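Local coordinates for protein fanconi-associated nuclease 1 homolog (Pseudomonas aeruginosa, PDB 5Y7Q) that belongs to the FAN1 family of nucleases, carrying helix-turn-helix and SAP-type regions together with a VRR-NUC domain of the PD-(D/E)XK kind, at residues Cys386-Ala391 with Val574-Asp579; Glu394-Pro399 with Leu529-Pro534; Arg509-Arg514 with Tyr539-Val544. All blocks are in the same frame, centred on the assembly; numbering follows the deposited sequence.

All three contacts bind helices to one mixed sheet of the VRR-NUC region. Contacts 1 and 2 share helix 388-396, whose first turn meets the end of strand 569-577 and whose last turn lies on strand 529-533; their centres are about 17 Å apart. Contact 3 works on the opposite face of the sheet, where helix 505-517 reaches strand 538-545. The burial differs: contact 1 is partly exposed, near the chain end, whereas contacts 2 and 3 are buried. The chemistry follows. Contact 1 is valine on valine, and valine and alanine at the far end of a tryptophan ring, contact 2 leucine against leucine and a glutamine amide, and contact 3 an aromatic and sulfur cluster.

Contact 1. Residues Cys386-Ala391 with Val574-Asp579; sequences CSVEWA and VRWHVD
Val-388, in the first turn of helix 388-396, faces Val-574 near the end of strand 569-577, the two CA atoms 7.9 Å apart. The methyl CG2 of Val-388 does most of the touching. It lies 3.9 Å from CG1 of Val-574 and 3.7 Å from CH2 of Trp-576, wedged between the valine and the far end of the indole. CG2 stands opposite the backbone N about the CA-CB bond, which sends it to the strand. The indole of Trp-576 receives this methyl at an oblique approach. Ala-391, one helical turn on, brings its CB to the edge of the same ring, 4.3 Å from CH2 and near the ring plane. The strand belongs to the mixed sheet of the VRR-NUC region, a PD-(D/E)XK type of fold, and the helix packs over its face: Val-388 also leans on Val-544 of the neighbouring strand. Within its own strand Val-574 sets CG1 over one face of the Trp-576 ring, toward the rim. Phe-381 meets that indole edge-to-face. At the helix start Ser-387 takes the N-cap position, and its OG makes a weak hydrogen bond to OE1 of Glu-389, which packs on Val-544.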
loop_
_atom_site.group_PDB
_atom_site.type_symbol
_atom_site.label_atom_id
_atom_site.label_comp_id
_atom_site.label_asym_id
_atom_site.label_seq_id
_atom_site.Cartn_x
_atom_site.Cartn_y
_atom_site.Cartn_z
ATOM N N CYS A 386 24.325 0.348 14.866
ATOM C CA CYS A 386 24.005 1.618 15.571
ATOM C C CYS A 386 23.717 2.868 14.724
ATOM O O CYS A 386 24.565 3.748 14.567
ATOM C CB CYS A 386 25.089 1.973 16.598
ATOM S SG CYS A 386 24.547 3.234 17.791
ATOM N N SER A 387 22.504 2.914 14.179
ATOM C CA SER A 387 21.992 4.137 13.578
ATOM C C SER A 387 21.999 5.273 14.596
ATOM O O SER A 387 21.947 5.053 15.808
ATOM C CB SER A 387 20.569 3.926 13.072
ATOM O OG SER A 387 19.646 4.162 14.121
ATOM N N VAL A 388 22.074 6.506 14.087
ATOM C CA VAL A 388 22.335 7.667 14.943
ATOM C C VAL A 388 21.174 7.948 15.903
ATOM O O VAL A 388 21.388 8.437 17.024
ATOM C CB VAL A 388 22.664 8.891 14.063
ATOM C CG1 VAL A 388 21.424 9.384 13.334
ATOM C CG2 VAL A 388 23.297 10.003 14.877
ATOM N N GLU A 389 19.939 7.642 15.499
ATOM C CA GLU A 389 18.789 7.917 16.358
ATOM C C GLU A 389 18.883 7.151 17.677
ATOM O O GLU A 389 18.603 7.709 18.748
ATOM C CB GLU A 389 17.491 7.589 15.612
ATOM C CG GLU A 389 17.212 8.499 14.395
ATOM C CD GLU A 389 17.813 7.986 13.075
ATOM O OE1 GLU A 389 17.957 6.744 12.918
ATOM O OE2 GLU A 389 18.129 8.830 12.195
ATOM N N TRP A 390 19.297 5.880 17.626
ATOM C CA TRP A 390 19.532 5.130 18.856
ATOM C C TRP A 390 20.613 5.782 19.698
ATOM O O TRP A 390 20.560 5.724 20.934
ATOM C CB TRP A 390 19.924 3.684 18.545
ATOM C CG TRP A 390 18.858 2.917 17.840
ATOM C CD1 TRP A 390 18.914 2.418 16.571
ATOM C CD2 TRP A 390 17.561 2.572 18.353
ATOM N NE1 TRP A 390 17.736 1.779 16.264
ATOM C CE2 TRP A 390 16.887 1.860 17.338
ATOM C CE3 TRP A 390 16.906 2.797 19.573
ATOM C CZ2 TRP A 390 15.590 1.365 17.502
ATOM C CZ3 TRP A 390 15.625 2.310 19.736
ATOM C CH2 TRP A 390 14.977 1.597 18.702
ATOM N N ALA A 391 21.601 6.403 19.052
ATOM C CA ALA A 391 22.686 7.015 19.808
ATOM C C ALA A 391 22.186 8.224 20.571
ATOM O O ALA A 391 22.455 8.367 21.772
ATOM C CB ALA A 391 23.842 7.410 18.885
ATOM N N VAL A 574 24.276 15.763 14.794
ATOM C CA VAL A 574 25.314 14.946 15.416
ATOM C C VAL A 574 26.569 14.892 14.543
ATOM O O VAL A 574 26.488 14.717 13.319
ATOM C CB VAL A 574 24.761 13.536 15.699
ATOM C CG1 VAL A 574 25.858 12.577 16.168
ATOM C CG2 VAL A 574 23.675 13.643 16.724
ATOM N N ARG A 575 27.730 15.054 15.183
ATOM C CA ARG A 575 29.046 14.747 14.635
ATOM C C ARG A 575 29.656 13.592 15.422
ATOM O O ARG A 575 29.309 13.356 16.584
ATOM C CB ARG A 575 30.012 15.935 14.719
ATOM C CG ARG A 575 29.637 17.219 14.009
ATOM C CD ARG A 575 30.716 18.319 14.291
ATOM N NE ARG A 575 31.202 18.287 15.681
ATOM C CZ ARG A 575 32.039 19.175 16.222
ATOM N NH1 ARG A 575 32.423 19.041 17.488
ATOM N NH2 ARG A 575 32.494 20.200 15.510
ATOM N N TRP A 576 30.584 12.873 14.796
ATOM C CA TRP A 576 31.253 11.760 15.453
ATOM C C TRP A 576 32.674 12.139 15.861
ATOM O O TRP A 576 33.380 12.850 15.139
ATOM C CB TRP A 576 31.316 10.531 14.550
ATOM C CG TRP A 576 30.018 10.023 14.041
ATOM C CD1 TRP A 576 29.629 9.945 12.735
ATOM C CD2 TRP A 576 28.940 9.476 14.815
ATOM N NE1 TRP A 576 28.377 9.395 12.649
ATOM C CE2 TRP A 576 27.931 9.095 13.909
ATOM C CE3 TRP A 576 28.730 9.277 16.186
ATOM C CZ2 TRP A 576 26.724 8.530 14.325
ATOM C CZ3 TRP A 576 27.536 8.716 16.604
ATOM C CH2 TRP A 576 26.545 8.345 15.672
ATOM N N HIS A 577 33.099 11.634 17.015
ATOM C CA HIS A 577 34.444 11.845 17.528
ATOM C C HIS A 577 35.247 10.557 17.374
ATOM O O HIS A 577 34.802 9.494 17.824
ATOM C CB HIS A 577 34.395 12.279 18.998
ATOM C CG HIS A 577 35.744 12.457 19.625
ATOM N ND1 HIS A 577 36.564 11.396 19.949
ATOM C CD2 HIS A 577 36.414 13.575 19.996
ATOM C CE1 HIS A 577 37.684 11.850 20.485
ATOM N NE2 HIS A 577 37.620 13.169 20.527
ATOM N N VAL A 578 36.419 10.652 16.735
ATOM C CA VAL A 578 37.364 9.540 16.604
ATOM C C VAL A 578 38.673 9.950 17.269
ATOM O O VAL A 578 39.409 10.793 16.739
ATOM C CB VAL A 578 37.615 9.153 15.140
ATOM C CG1 VAL A 578 38.471 7.894 15.075
ATOM C CG2 VAL A 578 36.314 8.976 14.382
ATOM N N ASP A 579 38.995 9.325 18.398
ATOM C CA ASP A 579 40.242 9.640 19.080
ATOM C C ASP A 579 41.412 9.066 18.290
ATOM O O ASP A 579 41.441 7.868 17.994
ATOM C CB ASP A 579 40.218 9.090 20.506
ATOM C CG ASP A 579 40.926 10.006 21.509
ATOM O OD1 ASP A 579 42.116 9.766 21.819
ATOM O OD2 ASP A 579 40.282 10.965 21.995
#

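Contact 2. Residues Glu394-Pro399 with Leu529-Pro534; sequences EHLEEP and LIQFWP
Gln-531, which Leu-396 covers from the helix side, is fixed in its sheet by a backbone hydrogen bond from its N to O of Arg-540. A matching bond runs from N of Leu-529 to O of Val-542, and strand 402-405 pairs with the other side of the strand. On this frame the last turn of helix 388-396 lays down a single side chain. Leu-396 points at the strand; a chi1 of -70° keeps its CG on the side of the backbone N, and CD1 carries the chain on in extended form toward both strand residues. CD1 of Leu-396 then comes 4.2 Å from CD of Gln-531 and 4.3 Å from CD1 of Leu-529, so one methyl serves both. The leucine and glutamine side chains run at about a right angle to each other. Gln-531 is stretched out beyond CG, and its amide group ends near the leucine CB. Val-403 also touches both Leu-396 and Gln-531. Phe-532 looks the other way, into helix 493-502, as neighbouring residues of a strand do. This is the helix-on-sheet layering of the VRR-NUC fold, just where the helix ends and Glu-397 leaves helical geometry. Since CB and CD1 of Leu-396 lie against the glutamine amide and the Leu-529 methyl at van der Waals distance, with no polar bond from helix to strand, the fit depends on shape and dispersion.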
loop_
_atom_site.group_PDB
_atom_site.type_symbol
_atom_site.label_atom_id
_atom_site.label_comp_id
_atom_site.label_asym_id
_atom_site.label_seq_id
_atom_site.Cartn_x
_atom_site.Cartn_y
_atom_site.Cartn_z
ATOM N N GLU A 394 20.043 7.126 23.484
ATOM C CA GLU A 394 20.819 6.705 24.651
ATOM C C GLU A 394 21.385 7.906 25.386
ATOM O O GLU A 394 21.328 7.984 26.618
ATOM C CB GLU A 394 21.959 5.773 24.239
ATOM C CG GLU A 394 21.540 4.330 23.985
ATOM C CD GLU A 394 21.398 3.524 25.265
ATOM O OE1 GLU A 394 21.881 3.996 26.323
ATOM O OE2 GLU A 394 20.807 2.418 25.204
ATOM N N HIS A 395 21.939 8.857 24.640
ATOM C CA HIS A 395 22.651 9.959 25.278
ATOM C C HIS A 395 21.698 10.846 26.079
ATOM O O HIS A 395 22.055 11.341 27.155
ATOM C CB HIS A 395 23.406 10.762 24.214
ATOM C CG HIS A 395 24.030 12.014 24.731
ATOM N ND1 HIS A 395 25.249 12.023 25.374
ATOM C CD2 HIS A 395 23.604 13.300 24.704
ATOM C CE1 HIS A 395 25.552 13.265 25.717
ATOM N NE2 HIS A 395 24.569 14.058 25.324
ATOM N N LEU A 396 20.478 11.040 25.578
ATOM C CA LEU A 396 19.493 11.880 26.239
ATOM C C LEU A 396 18.824 11.192 27.422
ATOM O O LEU A 396 18.262 11.875 28.281
ATOM C CB LEU A 396 18.432 12.299 25.226
ATOM C CG LEU A 396 18.859 13.275 24.139
ATOM C CD1 LEU A 396 17.697 13.531 23.191
ATOM C CD2 LEU A 396 19.318 14.549 24.793
ATOM N N GLU A 397 18.857 9.864 27.480
ATOM C CA GLU A 397 18.231 9.135 28.575
ATOM C C GLU A 397 19.158 9.173 29.778
ATOM O O GLU A 397 20.284 8.676 29.704
ATOM C CB GLU A 397 17.953 7.698 28.153
ATOM C CG GLU A 397 17.111 6.883 29.112
ATOM C CD GLU A 397 16.826 5.476 28.571
ATOM O OE1 GLU A 397 17.701 4.584 28.730
ATOM O OE2 GLU A 397 15.738 5.281 27.970
ATOM N N GLU A 398 18.683 9.769 30.876
ATOM C CA GLU A 398 19.385 9.881 32.153
ATOM C C GLU A 398 18.456 9.396 33.253
ATOM O O GLU A 398 17.327 8.973 32.963
ATOM C CB GLU A 398 19.802 11.325 32.431
ATOM C CG GLU A 398 20.929 11.839 31.561
ATOM C CD GLU A 398 20.985 13.363 31.521
ATOM O OE1 GLU A 398 20.380 14.010 32.408
ATOM O OE2 GLU A 398 21.624 13.918 30.596
ATOM N N PRO A 399 18.877 9.416 34.516
ATOM C CA PRO A 399 17.883 9.413 35.592
ATOM C C PRO A 399 16.997 10.649 35.477
ATOM O O PRO A 399 17.482 11.765 35.262
ATOM C CB PRO A 399 18.740 9.419 36.859
ATOM C CG PRO A 399 19.964 8.685 36.446
ATOM C CD PRO A 399 20.229 9.150 35.040
ATOM N N LEU A 529 12.305 11.464 17.940
ATOM C CA LEU A 529 12.326 11.129 19.350
ATOM C C LEU A 529 11.368 12.012 20.128
ATOM O O LEU A 529 10.998 13.117 19.714
ATOM C CB LEU A 529 13.724 11.281 19.958
ATOM C CG LEU A 529 14.923 10.570 19.355
ATOM C CD1 LEU A 529 16.137 10.900 20.204
ATOM C CD2 LEU A 529 14.735 9.081 19.277
ATOM N N ILE A 530 11.005 11.515 21.292
ATOM C CA ILE A 530 10.275 12.307 22.257
ATOM C C ILE A 530 10.833 11.987 23.652
ATOM O O ILE A 530 11.055 10.820 23.998
ATOM C CB ILE A 530 8.763 12.027 22.134
ATOM C CG1 ILE A 530 7.966 13.001 23.031
ATOM C CG2 ILE A 530 8.469 10.510 22.394
ATOM C CD1 ILE A 530 6.456 13.126 22.716
ATOM N N GLN A 531 11.115 13.011 24.440
ATOM C CA GLN A 531 11.618 12.774 25.779
ATOM C C GLN A 531 10.668 13.382 26.802
ATOM O O GLN A 531 10.075 14.448 26.578
ATOM C CB GLN A 531 13.056 13.294 25.978
ATOM C CG GLN A 531 13.513 14.433 25.105
ATOM C CD GLN A 531 14.761 15.105 25.679
ATOM O OE1 GLN A 531 15.376 14.590 26.621
ATOM N NE2 GLN A 531 15.127 16.262 25.130
ATOM N N PHE A 532 10.512 12.662 27.908
ATOM C CA PHE A 532 9.603 13.008 28.975
ATOM C C PHE A 532 10.391 13.196 30.258
ATOM O O PHE A 532 11.354 12.467 30.539
ATOM C CB PHE A 532 8.536 11.925 29.179
ATOM C CG PHE A 532 7.641 11.716 27.982
ATOM C CD1 PHE A 532 6.735 12.693 27.593
ATOM C CD2 PHE A 532 7.698 10.532 27.251
ATOM C CE1 PHE A 532 5.914 12.495 26.493
ATOM C CE2 PHE A 532 6.884 10.332 26.162
ATOM C CZ PHE A 532 5.995 11.303 25.778
ATOM N N TRP A 533 9.961 14.183 31.029
ATOM C CA TRP A 533 10.412 14.386 32.397
ATOM C C TRP A 533 9.140 14.237 33.222
ATOM O O TRP A 533 8.371 15.207 33.378
ATOM C CB TRP A 533 11.067 15.752 32.573
ATOM C CG TRP A 533 12.361 16.007 31.789
ATOM C CD1 TRP A 533 13.645 15.801 32.230
ATOM C CD2 TRP A 533 12.483 16.572 30.467
ATOM N NE1 TRP A 533 14.550 16.190 31.268
ATOM C CE2 TRP A 533 13.869 16.674 30.180
ATOM C CE3 TRP A 533 11.560 16.989 29.496
ATOM C CZ2 TRP A 533 14.352 17.173 28.959
ATOM C CZ3 TRP A 533 12.046 17.488 28.280
ATOM C CH2 TRP A 533 13.427 17.574 28.026
ATOM N N PRO A 534 8.820 13.012 33.662
ATOM C CA PRO A 534 7.544 12.780 34.369
ATOM C C PRO A 534 7.416 13.514 35.679
ATOM O O PRO A 534 6.288 13.649 36.162
ATOM C CB PRO A 534 7.522 11.258 34.587
ATOM C CG PRO A 534 8.913 10.783 34.298
ATOM C CD PRO A 534 9.474 11.746 33.285
#

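Contact 3. Residues Arg509-Arg514 with Tyr539-Val544; sequences RAWFER and YRMVEV
Trp-511 of helix 505-517 spans the gap to Tyr-539 and Met-541 of strand 538-545; the nearest CA atoms, those of Trp-511 and Met-541, are 13.3 Å apart, so side chains alone bridge it. CB of Trp-511 points to the strand, and chi1 near -62° swings CG away from the carbonyl carbon, so that the six-membered ring leads toward Tyr-539 and Met-541. The contact is made by CZ2 and CH2 of that ring. CZ2 stands 3.3 Å from OH of Tyr-539, which sits at the indole edge, near the ring plane. CZ2 also lies 3.7 Å from CE of Met-541. CH2, the tip, touches OH of Tyr-539 at 3.5 Å and CE of Met-541 at 3.6 Å. The tyrosine and indole planes are nearly perpendicular, at 89°, with ring centroids 6.0 Å apart, and the approach is oblique. Strand 538-545 is a central strand of the mixed sheet, and the chain has the PD-(D/E)XK pattern: Asp-528 before strand 529-533, then Glu-543 and Lys-545 on this strand, with Glu-543 OE1 hydrogen-bonded to the backbone N of Asp-528. The Trp-511 cluster lies toward the beginning of that strand, on the opposite sheet face from helix 388-396. Met-541 comes at the indole from the strand side with its chain extended beyond CG. SD is 5.3 Å from the centroid of the six-membered ring of Trp-511 and 41° off the normal, a Met-aromatic contact. Ile-411 touches both Trp-511 and Met-541, and Met-567 touches Trp-511 and Tyr-539. Phe-561 of helix 553-564 packs on the tryptophan as well.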
loop_
_atom_site.group_PDB
_atom_site.type_symbol
_atom_site.label_atom_id
_atom_site.label_comp_id
_atom_site.label_asym_id
_atom_site.label_seq_id
_atom_site.Cartn_x
_atom_site.Cartn_y
_atom_site.Cartn_z
ATOM N N ARG A 509 -5.169 18.200 20.836
ATOM C CA ARG A 509 -6.171 18.708 19.912
ATOM C C ARG A 509 -5.520 19.329 18.685
ATOM O O ARG A 509 -5.943 19.064 17.557
ATOM C CB ARG A 509 -7.080 19.717 20.615
ATOM C CG ARG A 509 -7.946 20.496 19.676
ATOM C CD ARG A 509 -9.264 20.772 20.325
ATOM N NE ARG A 509 -10.225 19.701 20.071
ATOM C CZ ARG A 509 -11.501 19.753 20.438
ATOM N NH1 ARG A 509 -12.311 18.746 20.169
ATOM N NH2 ARG A 509 -11.966 20.824 21.079
ATOM N N ALA A 510 -4.483 20.148 18.877
ATOM C CA ALA A 510 -3.844 20.787 17.728
ATOM C C ALA A 510 -3.350 19.741 16.726
ATOM O O ALA A 510 -3.717 19.763 15.541
ATOM C CB ALA A 510 -2.706 21.689 18.202
ATOM N N TRP A 511 -2.543 18.789 17.197
ATOM C CA TRP A 511 -2.050 17.734 16.320
ATOM C C TRP A 511 -3.195 16.983 15.655
ATOM O O TRP A 511 -3.186 16.769 14.441
ATOM C CB TRP A 511 -1.164 16.768 17.105
ATOM C CG TRP A 511 0.029 17.414 17.660
ATOM C CD1 TRP A 511 0.723 18.471 17.125
ATOM C CD2 TRP A 511 0.666 17.099 18.890
ATOM N NE1 TRP A 511 1.766 18.822 17.952
ATOM C CE2 TRP A 511 1.751 17.996 19.045
ATOM C CE3 TRP A 511 0.424 16.155 19.885
ATOM C CZ2 TRP A 511 2.595 17.958 20.147
ATOM C CZ3 TRP A 511 1.267 16.118 20.978
ATOM C CH2 TRP A 511 2.339 17.015 21.102
ATOM N N PHE A 512 -4.197 16.580 16.436
ATOM C CA PHE A 512 -5.264 15.726 15.912
ATOM C C PHE A 512 -6.045 16.426 14.805
ATOM O O PHE A 512 -6.399 15.809 13.787
ATOM C CB PHE A 512 -6.190 15.294 17.052
ATOM C CG PHE A 512 -5.545 14.334 18.017
ATOM C CD1 PHE A 512 -4.246 13.868 17.795
ATOM C CD2 PHE A 512 -6.231 13.876 19.121
ATOM C CE1 PHE A 512 -3.633 12.984 18.674
ATOM C CE2 PHE A 512 -5.630 12.977 19.994
ATOM C CZ PHE A 512 -4.332 12.534 19.777
ATOM N N GLU A 513 -6.299 17.724 14.967
ATOM C CA GLU A 513 -6.979 18.459 13.912
ATOM C C GLU A 513 -6.087 18.625 12.689
ATOM O O GLU A 513 -6.587 18.617 11.555
ATOM C CB GLU A 513 -7.452 19.815 14.432
ATOM C CG GLU A 513 -8.816 20.242 13.904
ATOM C CD GLU A 513 -9.955 19.917 14.866
ATOM O OE1 GLU A 513 -9.955 20.438 16.006
ATOM O OE2 GLU A 513 -10.847 19.132 14.475
ATOM N N ARG A 514 -4.770 18.754 12.883
ATOM C CA ARG A 514 -3.895 18.852 11.714
ATOM C C ARG A 514 -3.901 17.556 10.910
ATOM O O ARG A 514 -3.952 17.581 9.674
ATOM C CB ARG A 514 -2.466 19.212 12.126
ATOM C CG ARG A 514 -1.560 19.558 10.936
ATOM C CD ARG A 514 -0.154 19.948 11.369
ATOM N NE ARG A 514 0.871 19.369 10.501
ATOM C CZ ARG A 514 1.415 19.982 9.452
ATOM N NH1 ARG A 514 1.038 21.221 9.110
ATOM N NH2 ARG A 514 2.342 19.339 8.742
ATOM N N TYR A 539 7.612 17.598 28.179
ATOM C CA TYR A 539 8.063 16.828 27.032
ATOM C C TYR A 539 8.828 17.730 26.084
ATOM O O TYR A 539 8.665 18.952 26.082
ATOM C CB TYR A 539 6.897 16.157 26.284
ATOM C CG TYR A 539 6.172 17.056 25.311
ATOM C CD1 TYR A 539 5.306 18.038 25.758
ATOM C CD2 TYR A 539 6.341 16.915 23.945
ATOM C CE1 TYR A 539 4.639 18.860 24.881
ATOM C CE2 TYR A 539 5.665 17.743 23.051
ATOM C CZ TYR A 539 4.818 18.718 23.528
ATOM O OH TYR A 539 4.136 19.547 22.657
ATOM N N ARG A 540 9.685 17.100 25.286
ATOM C CA ARG A 540 10.272 17.751 24.126
ATOM C C ARG A 540 10.464 16.704 23.036
ATOM O O ARG A 540 10.894 15.592 23.333
ATOM C CB ARG A 540 11.605 18.404 24.473
ATOM C CG ARG A 540 12.311 18.924 23.270
ATOM C CD ARG A 540 13.593 19.687 23.580
ATOM N NE ARG A 540 14.616 18.839 24.179
ATOM C CZ ARG A 540 15.901 19.150 24.183
ATOM N NH1 ARG A 540 16.288 20.270 23.605
ATOM N NH2 ARG A 540 16.792 18.343 24.752
ATOM N N MET A 541 10.152 17.061 21.790
ATOM C CA MET A 541 10.400 16.222 20.622
ATOM C C MET A 541 11.705 16.625 19.970
ATOM O O MET A 541 12.022 17.817 19.878
ATOM C CB MET A 541 9.294 16.356 19.584
ATOM C CG MET A 541 7.999 15.783 20.030
ATOM S SD MET A 541 6.629 16.341 19.017
ATOM C CE MET A 541 5.374 15.507 19.948
ATOM N N VAL A 542 12.440 15.635 19.479
ATOM C CA VAL A 542 13.753 15.871 18.894
ATOM C C VAL A 542 13.850 15.133 17.565
ATOM O O VAL A 542 13.816 13.897 17.531
ATOM C CB VAL A 542 14.881 15.426 19.844
ATOM C CG1 VAL A 542 16.234 15.760 19.238
ATOM C CG2 VAL A 542 14.708 16.070 21.271
ATOM N N GLU A 543 13.983 15.882 16.481
ATOM C CA GLU A 543 14.372 15.298 15.209
ATOM C C GLU A 543 15.887 15.123 15.176
ATOM O O GLU A 543 16.632 16.076 15.429
ATOM C CB GLU A 543 13.905 16.181 14.049
ATOM C CG GLU A 543 14.306 15.672 12.667
ATOM C CD GLU A 543 13.766 14.275 12.347
ATOM O OE1 GLU A 543 12.812 13.820 13.023
ATOM O OE2 GLU A 543 14.304 13.630 11.410
ATOM N N VAL A 544 16.344 13.904 14.866
ATOM C CA VAL A 544 17.767 13.571 14.829
ATOM C C VAL A 544 18.293 13.634 13.395
ATOM O O VAL A 544 17.655 13.133 12.464
ATOM C CB VAL A 544 18.006 12.181 15.439
ATOM C CG1 VAL A 544 19.433 11.770 15.254
ATOM C CG2 VAL A 544 17.663 12.197 16.915
#